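Local atomic coordinates of dTDP-4-dehydrorhamnose reductase (Bacillus anthracis, PDB entry 3SC6), a protein that catalyses the NADP(H)-dependent interconversion of dTDP-4-dehydrorhamnose and dTDP-L-rhamnose, an oxidoreductase step of the rhamnose biosynthetic pathway. Residues E6-I10 with V51-P57; T209-N214 with F257-L262; F221-K225 with N236-V240. All blocks are in the same frame, centred on the assembly; numbering follows the deposited sequence.

Contact 1 comes first along the chain and is complete before contact 2 opens; it sets strand 6-11 against the end of helix 45-55. Contact 2 ties the end of strand 208-211 to the start of helix 260-264, and contact 3, helix 220-231 against strand 236-240, falls within the chain between its two segments. Contacts 1 and 2 sit at different places on the large mixed sheet, their centres 27 Å apart. Contact 3 includes a strand of the separate two-stranded sheet, its centre 27 Å from that of contact 2 and 44 Å from that of contact 1, across the chain's centre. None of the three touches another.

Contact 1 (E6-I10 with V51-P57); sequences ERVII and VVQEIRP
Strand 6-10 is extended and runs nearly antiparallel to the last turn of helix 45-55, at 162° with the axes 10.3 Å apart. Alternation along the strand turns R7 and I9 toward the helix end and the turn after it, and V8 away. I9 (m, t) is the main bump: its CD1 enters a hollow walled by V51, V52, I55 and P57, lying 3.4 Å from P57 CG on the puckered proline ring, 4.0 Å from I55 CD1 and 4.4 Å from V51 CG1. Beta-branched isoleucine suits the strand, and its CD1 arm reaches into the hollow. Such packing of a helix on the first strand belongs to the Rossmann fold, where strand 6-11 pairs in parallel with strands 30-35 and 59-62. The helix ends at I55; R56, with positive phi (46°), turns the chain into P57, whose CA is 4.8 Å from R7 CA and CB 4.2 Å from R7 CB. The long R7 side chain arches over this turn, its CD 3.7 Å from I55 O, and NH2 donates a 2.9 Å hydrogen bond to R56 O.

Contact 2 (T209-N214 with F257-L262); sequences TYHVSN and FQHNML
H259, at the N-cap position of helix 260-264, donates from ND1 to H211 O (3.0 Å), the strongest direct bond between the segments. A water donates to the same H211 O (2.9 Å) and weakly accepts from L262 N (3.3 Å), so one strand carbonyl serves two donors. H211 replies with a weak bond from ND1 to Q258 O (3.4 Å), while its NE2 bonds to R152 of the neighbouring strand. Residues 209-211 are extended strand; 257-259 form a loop leading into the helix at N260. The CA atoms of H211 and H259 are 5.8 Å apart, those of Y210 and M261 5.7 Å. The H211 ring (chi1 m) lies in an offset stack on F257, centroids 4.2 Å apart and planes at 30°, and S213 OG sits at the F257 ring edge, 3.3 Å from CD2. M261, m at all three chi angles, curls its flexible side chain over Y210: CE makes a CH-pi contact 4.3 Å from the ring centroid, and SD, at 5.4 Å, a Met-aromatic one. L262 CD2 packs 4.0 Å from Y210 CD1 and 4.3 Å from V212 CG2. The whole is a buried junction between a parallel strand of the Rossmann-type sheet and a late loop-helix segment, with the F257 side chain about 7 Å from bound NADP.

Contact 3 (F221-K225 with N236-V240); sequences FEFAK and NVLPV
F221 is the main contributor from the helix. Its chi1 is t and chi2 83°; although CA-to-CB points sideways, this conformation carries the ring to strand 236-240, where F221 CD1 comes within 3.4 Å of V237 CG1 and F221 CE1 within 3.4 Å of P239 CD. P239 CB stands over one face of the F221 ring, 3.9 Å from the centroid and 27° off the normal, a CH-pi contact, while V237 O approaches the ring edge, 3.2 Å from F221 CE1. V237 (chi1 t) points toward the helix, and its CG1 also lies 4.3 Å from A224 CB; the small methyl of alanine allows close packing at this point. K225 (m, t, t, m) begins sideways, and its CG flanks V237 CG2 at 4.3 Å. The backbones are a regular helix, with K225 N bonded to F221 O at 3.0 Å, and an extended strand, antiparallel at 179° with axes 8.9 Å apart. The nearest CA atoms are those of F221 and P239 (6.3 Å) and of K225 and V237 (6.7 Å). Strand 236-240 pairs in parallel with strand 177-181, and A224 also touches V180, so the helix packs along the strands of a small α/β unit, separate from the main Rossmann-type sheet.

Contact 1 (E6-I10 with V51-P57)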
loop_
_atom_site.group_PDB
_atom_site.type_symbol
_atom_site.label_atom_id
_atom_site.label_comp_id
_atom_site.label_asym_id
_atom_site.label_seq_id
_atom_site.Cartn_x
_atom_site.Cartn_y
_atom_site.Cartn_z
ATOM N N GLU A 6 13.932 13.692 -15.278
ATOM C CA GLU A 6 12.535 13.857 -14.868
ATOM C C GLU A 6 12.343 14.252 -13.396
ATOM O O GLU A 6 13.221 14.063 -12.563
ATOM C CB GLU A 6 11.718 12.627 -15.253
ATOM C CG GLU A 6 11.706 12.402 -16.761
ATOM C CD GLU A 6 10.913 11.189 -17.177
ATOM O OE1 GLU A 6 10.346 10.507 -16.298
ATOM O OE2 GLU A 6 10.859 10.916 -18.393
ATOM N N ARG A 7 11.160 14.777 -13.102
ATOM C CA ARG A 7 10.788 15.256 -11.773
ATOM C C ARG A 7 9.677 14.389 -11.215
ATOM O O ARG A 7 8.711 14.114 -11.920
ATOM C CB ARG A 7 10.203 16.624 -12.011
ATOM C CG ARG A 7 11.097 17.444 -12.883
ATOM C CD ARG A 7 10.332 18.561 -13.493
ATOM N NE ARG A 7 11.112 19.111 -14.581
ATOM C CZ ARG A 7 10.627 19.927 -15.501
ATOM N NH1 ARG A 7 11.422 20.358 -16.475
ATOM N NH2 ARG A 7 9.344 20.276 -15.476
ATOM N N VAL A 8 9.785 13.992 -9.950
ATOM C CA VAL A 8 8.759 13.156 -9.340
ATOM C C VAL A 8 8.325 13.702 -7.992
ATOM O O VAL A 8 9.157 14.027 -7.154
ATOM C CB VAL A 8 9.257 11.705 -9.120
ATOM C CG1 VAL A 8 9.678 11.085 -10.432
ATOM C CG2 VAL A 8 10.415 11.680 -8.160
ATOM N N ILE A 9 7.018 13.823 -7.797
ATOM C CA ILE A 9 6.468 14.311 -6.539
ATOM C C ILE A 9 5.893 13.136 -5.765
ATOM O O ILE A 9 5.259 12.258 -6.346
ATOM C CB ILE A 9 5.357 15.365 -6.739
ATOM C CG1 ILE A 9 5.939 16.648 -7.332
ATOM C CG2 ILE A 9 4.707 15.718 -5.413
ATOM C CD1 ILE A 9 4.913 17.764 -7.502
ATOM N N ILE A 10 6.137 13.114 -4.455
ATOM C CA ILE A 10 5.637 12.051 -3.587
ATOM C C ILE A 10 4.771 12.655 -2.486
ATOM O O ILE A 10 5.252 13.438 -1.673
ATOM C CB ILE A 10 6.775 11.251 -2.935
ATOM C CG1 ILE A 10 7.666 10.621 -4.006
ATOM C CG2 ILE A 10 6.210 10.172 -2.044
ATOM C CD1 ILE A 10 8.808 9.800 -3.446
ATOM N N VAL A 51 1.621 23.787 -5.853
ATOM C CA VAL A 51 2.815 22.957 -5.818
ATOM C C VAL A 51 3.055 22.205 -7.125
ATOM O O VAL A 51 4.181 22.167 -7.624
ATOM C CB VAL A 51 2.756 21.946 -4.660
ATOM C CG1 VAL A 51 3.987 21.055 -4.673
ATOM C CG2 VAL A 51 2.640 22.673 -3.327
ATOM N N VAL A 52 2.003 21.612 -7.679
ATOM C CA VAL A 52 2.131 20.866 -8.926
ATOM C C VAL A 52 2.454 21.789 -10.105
ATOM O O VAL A 52 3.135 21.376 -11.037
ATOM C CB VAL A 52 0.879 20.017 -9.222
ATOM C CG1 VAL A 52 1.024 19.301 -10.552
ATOM C CG2 VAL A 52 0.652 19.008 -8.107
ATOM N N GLN A 53 1.963 23.027 -10.072
ATOM C CA GLN A 53 2.235 23.986 -11.154
ATOM C C GLN A 53 3.691 24.416 -11.139
ATOM O O GLN A 53 4.373 24.367 -12.156
ATOM C CB GLN A 53 1.364 25.246 -11.027
ATOM C CG GLN A 53 -0.142 25.074 -11.228
ATOM C CD GLN A 53 -0.517 24.652 -12.636
ATOM O OE1 GLN A 53 0.347 24.393 -13.475
ATOM N NE2 GLN A 53 -1.817 24.590 -12.904
ATOM N N GLU A 54 4.151 24.844 -9.970
ATOM C CA GLU A 54 5.524 25.303 -9.784
ATOM C C GLU A 54 6.562 24.255 -10.178
ATOM O O GLU A 54 7.406 24.506 -11.033
ATOM C CB GLU A 54 5.727 25.731 -8.328
ATOM C CG GLU A 54 7.125 26.228 -8.003
ATOM C CD GLU A 54 7.267 26.669 -6.555
ATOM O OE1 GLU A 54 6.255 26.662 -5.821
ATOM O OE2 GLU A 54 8.392 27.036 -6.154
ATOM N N ILE A 55 6.495 23.086 -9.554
ATOM C CA ILE A 55 7.436 22.007 -9.845
ATOM C C ILE A 55 7.149 21.391 -11.211
ATOM O O ILE A 55 8.070 21.037 -11.953
ATOM C CB ILE A 55 7.376 20.909 -8.773
ATOM C CG1 ILE A 55 7.691 21.495 -7.395
ATOM C CG2 ILE A 55 8.360 19.803 -9.098
ATOM C CD1 ILE A 55 7.650 20.483 -6.278
ATOM N N ARG A 56 5.865 21.278 -11.531
ATOM C CA ARG A 56 5.403 20.711 -12.797
ATOM C C ARG A 56 6.170 19.418 -13.075
ATOM O O ARG A 56 7.086 19.384 -13.900
ATOM C CB ARG A 56 5.536 21.741 -13.920
ATOM C CG ARG A 56 4.954 21.287 -15.229
ATOM C CD ARG A 56 4.942 22.410 -16.239
ATOM N NE ARG A 56 4.296 21.993 -17.479
ATOM C CZ ARG A 56 4.067 22.793 -18.515
ATOM N NH1 ARG A 56 4.409 24.075 -18.462
ATOM N NH2 ARG A 56 3.471 22.314 -19.599
ATOM N N PRO A 57 5.778 18.339 -12.375
ATOM C CA PRO A 57 6.396 17.022 -12.474
ATOM C C PRO A 57 5.914 16.084 -13.570
ATOM O O PRO A 57 4.771 16.163 -14.018
ATOM C CB PRO A 57 6.055 16.399 -11.121
ATOM C CG PRO A 57 4.713 16.958 -10.804
ATOM C CD PRO A 57 4.680 18.349 -11.390
#

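Contact 2 (T209-N214 with F257-L262)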
loop_
_atom_site.group_PDB
_atom_site.type_symbol
_atom_site.label_atom_id
_atom_site.label_comp_id
_atom_site.label_asym_id
_atom_site.label_seq_id
_atom_site.Cartn_x
_atom_site.Cartn_y
_atom_site.Cartn_z
ATOM N N THR A 209 -4.858 -0.626 -14.014
ATOM C CA THR A 209 -4.942 -1.055 -12.629
ATOM C C THR A 209 -4.066 -2.294 -12.465
ATOM O O THR A 209 -4.162 -3.220 -13.255
ATOM C CB THR A 209 -6.398 -1.402 -12.245
ATOM O OG1 THR A 209 -7.248 -0.272 -12.485
ATOM C CG2 THR A 209 -6.486 -1.800 -10.794
ATOM N N TYR A 210 -3.225 -2.301 -11.431
ATOM C CA TYR A 210 -2.316 -3.418 -11.155
ATOM C C TYR A 210 -2.277 -3.892 -9.713
ATOM O O TYR A 210 -2.250 -3.076 -8.787
ATOM C CB TYR A 210 -0.885 -2.994 -11.464
ATOM C CG TYR A 210 -0.560 -2.716 -12.903
ATOM C CD1 TYR A 210 0.058 -3.685 -13.681
ATOM C CD2 TYR A 210 -0.852 -1.492 -13.482
ATOM C CE1 TYR A 210 0.384 -3.445 -14.989
ATOM C CE2 TYR A 210 -0.537 -1.239 -14.805
ATOM C CZ TYR A 210 0.082 -2.228 -15.556
ATOM O OH TYR A 210 0.406 -2.005 -16.871
ATOM N N HIS A 211 -2.264 -5.211 -9.516
ATOM C CA HIS A 211 -2.187 -5.750 -8.171
ATOM C C HIS A 211 -0.729 -6.102 -7.919
ATOM O O HIS A 211 -0.181 -6.987 -8.574
ATOM C CB HIS A 211 -3.050 -6.988 -7.927
ATOM C CG HIS A 211 -4.517 -6.757 -8.078
ATOM N ND1 HIS A 211 -5.411 -7.771 -8.327
ATOM C CD2 HIS A 211 -5.234 -5.610 -8.105
ATOM C CE1 HIS A 211 -6.628 -7.263 -8.420
ATOM N NE2 HIS A 211 -6.546 -5.955 -8.305
ATOM N N VAL A 212 -0.104 -5.403 -6.977
ATOM C CA VAL A 212 1.294 -5.647 -6.645
ATOM C C VAL A 212 1.419 -6.070 -5.190
ATOM O O VAL A 212 1.133 -5.292 -4.274
ATOM C CB VAL A 212 2.152 -4.399 -6.876
ATOM C CG1 VAL A 212 3.604 -4.685 -6.511
ATOM C CG2 VAL A 212 2.040 -3.949 -8.325
ATOM N N SER A 213 1.846 -7.312 -4.990
ATOM C CA SER A 213 2.022 -7.882 -3.666
ATOM C C SER A 213 2.974 -9.033 -3.802
ATOM O O SER A 213 3.230 -9.493 -4.911
ATOM C CB SER A 213 0.699 -8.434 -3.137
ATOM O OG SER A 213 -0.289 -7.428 -3.059
ATOM N N ASN A 214 3.511 -9.507 -2.686
ATOM C CA ASN A 214 4.420 -10.631 -2.739
ATOM C C ASN A 214 3.599 -11.885 -3.002
ATOM O O ASN A 214 2.426 -11.962 -2.629
ATOM C CB ASN A 214 5.242 -10.752 -1.457
ATOM C CG ASN A 214 6.179 -9.574 -1.245
ATOM O OD1 ASN A 214 6.741 -9.403 -0.168
ATOM N ND2 ASN A 214 6.340 -8.752 -2.269
ATOM N N PHE A 257 -4.500 -11.369 -4.115
ATOM C CA PHE A 257 -4.720 -10.889 -5.468
ATOM C C PHE A 257 -4.184 -11.875 -6.485
ATOM O O PHE A 257 -3.332 -12.713 -6.174
ATOM C CB PHE A 257 -3.940 -9.604 -5.776
ATOM C CG PHE A 257 -4.299 -8.418 -4.947
ATOM C CD1 PHE A 257 -5.556 -7.855 -5.035
ATOM C CD2 PHE A 257 -3.328 -7.760 -4.218
ATOM C CE1 PHE A 257 -5.872 -6.724 -4.314
ATOM C CE2 PHE A 257 -3.633 -6.624 -3.505
ATOM C CZ PHE A 257 -4.908 -6.103 -3.556
ATOM N N GLN A 258 -4.696 -11.760 -7.709
ATOM C CA GLN A 258 -4.255 -12.587 -8.812
ATOM C C GLN A 258 -3.412 -11.553 -9.536
ATOM O O GLN A 258 -3.851 -10.418 -9.720
ATOM C CB GLN A 258 -5.397 -13.103 -9.687
ATOM C CG GLN A 258 -6.399 -13.971 -8.952
ATOM C CD GLN A 258 -7.470 -14.553 -9.862
ATOM O OE1 GLN A 258 -8.446 -15.124 -9.388
ATOM N NE2 GLN A 258 -7.295 -14.405 -11.168
ATOM N N HIS A 259 -2.196 -11.916 -9.916
ATOM C CA HIS A 259 -1.312 -10.975 -10.593
ATOM C C HIS A 259 -1.367 -11.075 -12.121
ATOM O O HIS A 259 -0.396 -11.481 -12.765
ATOM C CB HIS A 259 0.113 -11.180 -10.071
ATOM C CG HIS A 259 0.216 -11.067 -8.579
ATOM N ND1 HIS A 259 0.387 -9.862 -7.930
ATOM C CD2 HIS A 259 0.156 -12.009 -7.609
ATOM C CE1 HIS A 259 0.431 -10.069 -6.625
ATOM N NE2 HIS A 259 0.294 -11.363 -6.404
ATOM N N ASN A 260 -2.504 -10.678 -12.693
ATOM C CA ASN A 260 -2.693 -10.722 -14.141
ATOM C C ASN A 260 -1.976 -9.599 -14.888
ATOM O O ASN A 260 -1.077 -9.865 -15.679
ATOM C CB ASN A 260 -4.182 -10.702 -14.497
ATOM C CG ASN A 260 -4.932 -11.903 -13.955
ATOM O OD1 ASN A 260 -4.353 -12.777 -13.309
ATOM N ND2 ASN A 260 -6.230 -11.954 -14.224
ATOM N N MET A 261 -2.374 -8.353 -14.644
ATOM C CA MET A 261 -1.751 -7.204 -15.319
ATOM C C MET A 261 -0.228 -7.262 -15.383
ATOM O O MET A 261 0.338 -6.978 -16.436
ATOM C CB MET A 261 -2.245 -5.878 -14.730
ATOM C CG MET A 261 -3.727 -5.583 -15.005
ATOM S SD MET A 261 -4.131 -5.283 -16.750
ATOM C CE MET A 261 -3.166 -3.804 -17.059
ATOM N N LEU A 262 0.443 -7.604 -14.283
ATOM C CA LEU A 262 1.911 -7.693 -14.303
ATOM C C LEU A 262 2.351 -8.755 -15.297
ATOM O O LEU A 262 3.233 -8.529 -16.117
ATOM C CB LEU A 262 2.484 -8.033 -12.926
ATOM C CG LEU A 262 2.334 -7.024 -11.793
ATOM C CD1 LEU A 262 2.859 -7.620 -10.496
ATOM C CD2 LEU A 262 3.066 -5.731 -12.137
HETATM O O HOH W 1 -0.990 -7.572 -11.289
#

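Contact 3 (F221-K225 with N236-V240)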
loop_
_atom_site.group_PDB
_atom_site.type_symbol
_atom_site.label_atom_id
_atom_site.label_comp_id
_atom_site.label_asym_id
_atom_site.label_seq_id
_atom_site.Cartn_x
_atom_site.Cartn_y
_atom_site.Cartn_z
ATOM N N PHE A 221 -0.690 -15.562 11.797
ATOM C CA PHE A 221 -0.178 -16.653 12.614
ATOM C C PHE A 221 1.057 -17.305 11.973
ATOM O O PHE A 221 2.126 -17.333 12.587
ATOM C CB PHE A 221 -1.300 -17.667 12.844
ATOM C CG PHE A 221 -0.895 -18.866 13.644
ATOM C CD1 PHE A 221 -0.880 -18.818 15.026
ATOM C CD2 PHE A 221 -0.595 -20.064 13.014
ATOM C CE1 PHE A 221 -0.525 -19.927 15.768
ATOM C CE2 PHE A 221 -0.246 -21.179 13.748
ATOM C CZ PHE A 221 -0.210 -21.111 15.130
ATOM N N GLU A 222 0.914 -17.820 10.751
ATOM C CA GLU A 222 2.039 -18.458 10.048
ATOM C C GLU A 222 3.140 -17.441 9.790
ATOM O O GLU A 222 4.330 -17.766 9.814
ATOM C CB GLU A 222 1.591 -19.052 8.715
ATOM C CG GLU A 222 0.571 -20.161 8.826
ATOM C CD GLU A 222 0.129 -20.685 7.469
ATOM O OE1 GLU A 222 0.552 -20.119 6.434
ATOM O OE2 GLU A 222 -0.657 -21.658 7.441
ATOM N N PHE A 223 2.725 -16.209 9.525
ATOM C CA PHE A 223 3.649 -15.122 9.264
ATOM C C PHE A 223 4.417 -14.852 10.549
ATOM O O PHE A 223 5.640 -14.724 10.533
ATOM C CB PHE A 223 2.872 -13.898 8.755
ATOM C CG PHE A 223 3.726 -12.704 8.439
ATOM C CD1 PHE A 223 4.540 -12.703 7.324
ATOM C CD2 PHE A 223 3.609 -11.540 9.168
ATOM C CE1 PHE A 223 5.301 -11.605 7.006
ATOM C CE2 PHE A 223 4.359 -10.431 8.843
ATOM C CZ PHE A 223 5.204 -10.465 7.762
ATOM N N ALA A 224 3.697 -14.815 11.667
ATOM C CA ALA A 224 4.312 -14.577 12.963
ATOM C C ALA A 224 5.394 -15.623 13.220
ATOM O O ALA A 224 6.530 -15.273 13.535
ATOM C CB ALA A 224 3.266 -14.606 14.064
ATOM N N LYS A 225 5.045 -16.905 13.076
ATOM C CA LYS A 225 6.017 -17.983 13.296
ATOM C C LYS A 225 7.278 -17.798 12.484
ATOM O O LYS A 225 8.386 -17.850 13.019
ATOM C CB LYS A 225 5.457 -19.364 12.930
ATOM C CG LYS A 225 4.317 -19.899 13.765
ATOM C CD LYS A 225 3.943 -21.295 13.248
ATOM C CE LYS A 225 2.843 -21.948 14.055
ATOM N NZ LYS A 225 3.224 -22.167 15.475
ATOM N N ASN A 236 6.563 -19.168 21.429
ATOM C CA ASN A 236 5.387 -19.873 20.929
ATOM C C ASN A 236 4.329 -18.910 20.428
ATOM O O ASN A 236 4.245 -17.774 20.889
ATOM C CB ASN A 236 4.779 -20.736 22.030
ATOM C CG ASN A 236 5.743 -21.770 22.557
ATOM O OD1 ASN A 236 6.861 -21.904 22.058
ATOM N ND2 ASN A 236 5.315 -22.513 23.572
ATOM N N VAL A 237 3.517 -19.376 19.485
ATOM C CA VAL A 237 2.452 -18.563 18.918
ATOM C C VAL A 237 1.134 -19.324 19.036
ATOM O O VAL A 237 1.019 -20.454 18.560
ATOM C CB VAL A 237 2.727 -18.214 17.447
ATOM C CG1 VAL A 237 1.581 -17.396 16.879
ATOM C CG2 VAL A 237 4.039 -17.454 17.322
ATOM N N LEU A 238 0.145 -18.704 19.677
ATOM C CA LEU A 238 -1.164 -19.326 19.866
ATOM C C LEU A 238 -2.176 -18.793 18.853
ATOM O O LEU A 238 -2.400 -17.590 18.781
ATOM C CB LEU A 238 -1.664 -19.062 21.289
ATOM C CG LEU A 238 -0.765 -19.568 22.426
ATOM C CD1 LEU A 238 -1.331 -19.169 23.780
ATOM C CD2 LEU A 238 -0.571 -21.076 22.348
ATOM N N PRO A 239 -2.803 -19.693 18.076
ATOM C CA PRO A 239 -3.783 -19.278 17.078
ATOM C C PRO A 239 -5.116 -18.865 17.693
ATOM O O PRO A 239 -5.725 -19.651 18.416
ATOM C CB PRO A 239 -3.966 -20.537 16.232
ATOM C CG PRO A 239 -3.704 -21.651 17.163
ATOM C CD PRO A 239 -2.670 -21.160 18.136
ATOM N N VAL A 240 -5.562 -17.646 17.399
ATOM C CA VAL A 240 -6.829 -17.140 17.928
ATOM C C VAL A 240 -7.746 -16.669 16.800
ATOM O O VAL A 240 -7.286 -16.362 15.700
ATOM C CB VAL A 240 -6.614 -15.983 18.926
ATOM C CG1 VAL A 240 -5.834 -16.467 20.137
ATOM C CG2 VAL A 240 -5.905 -14.817 18.255
#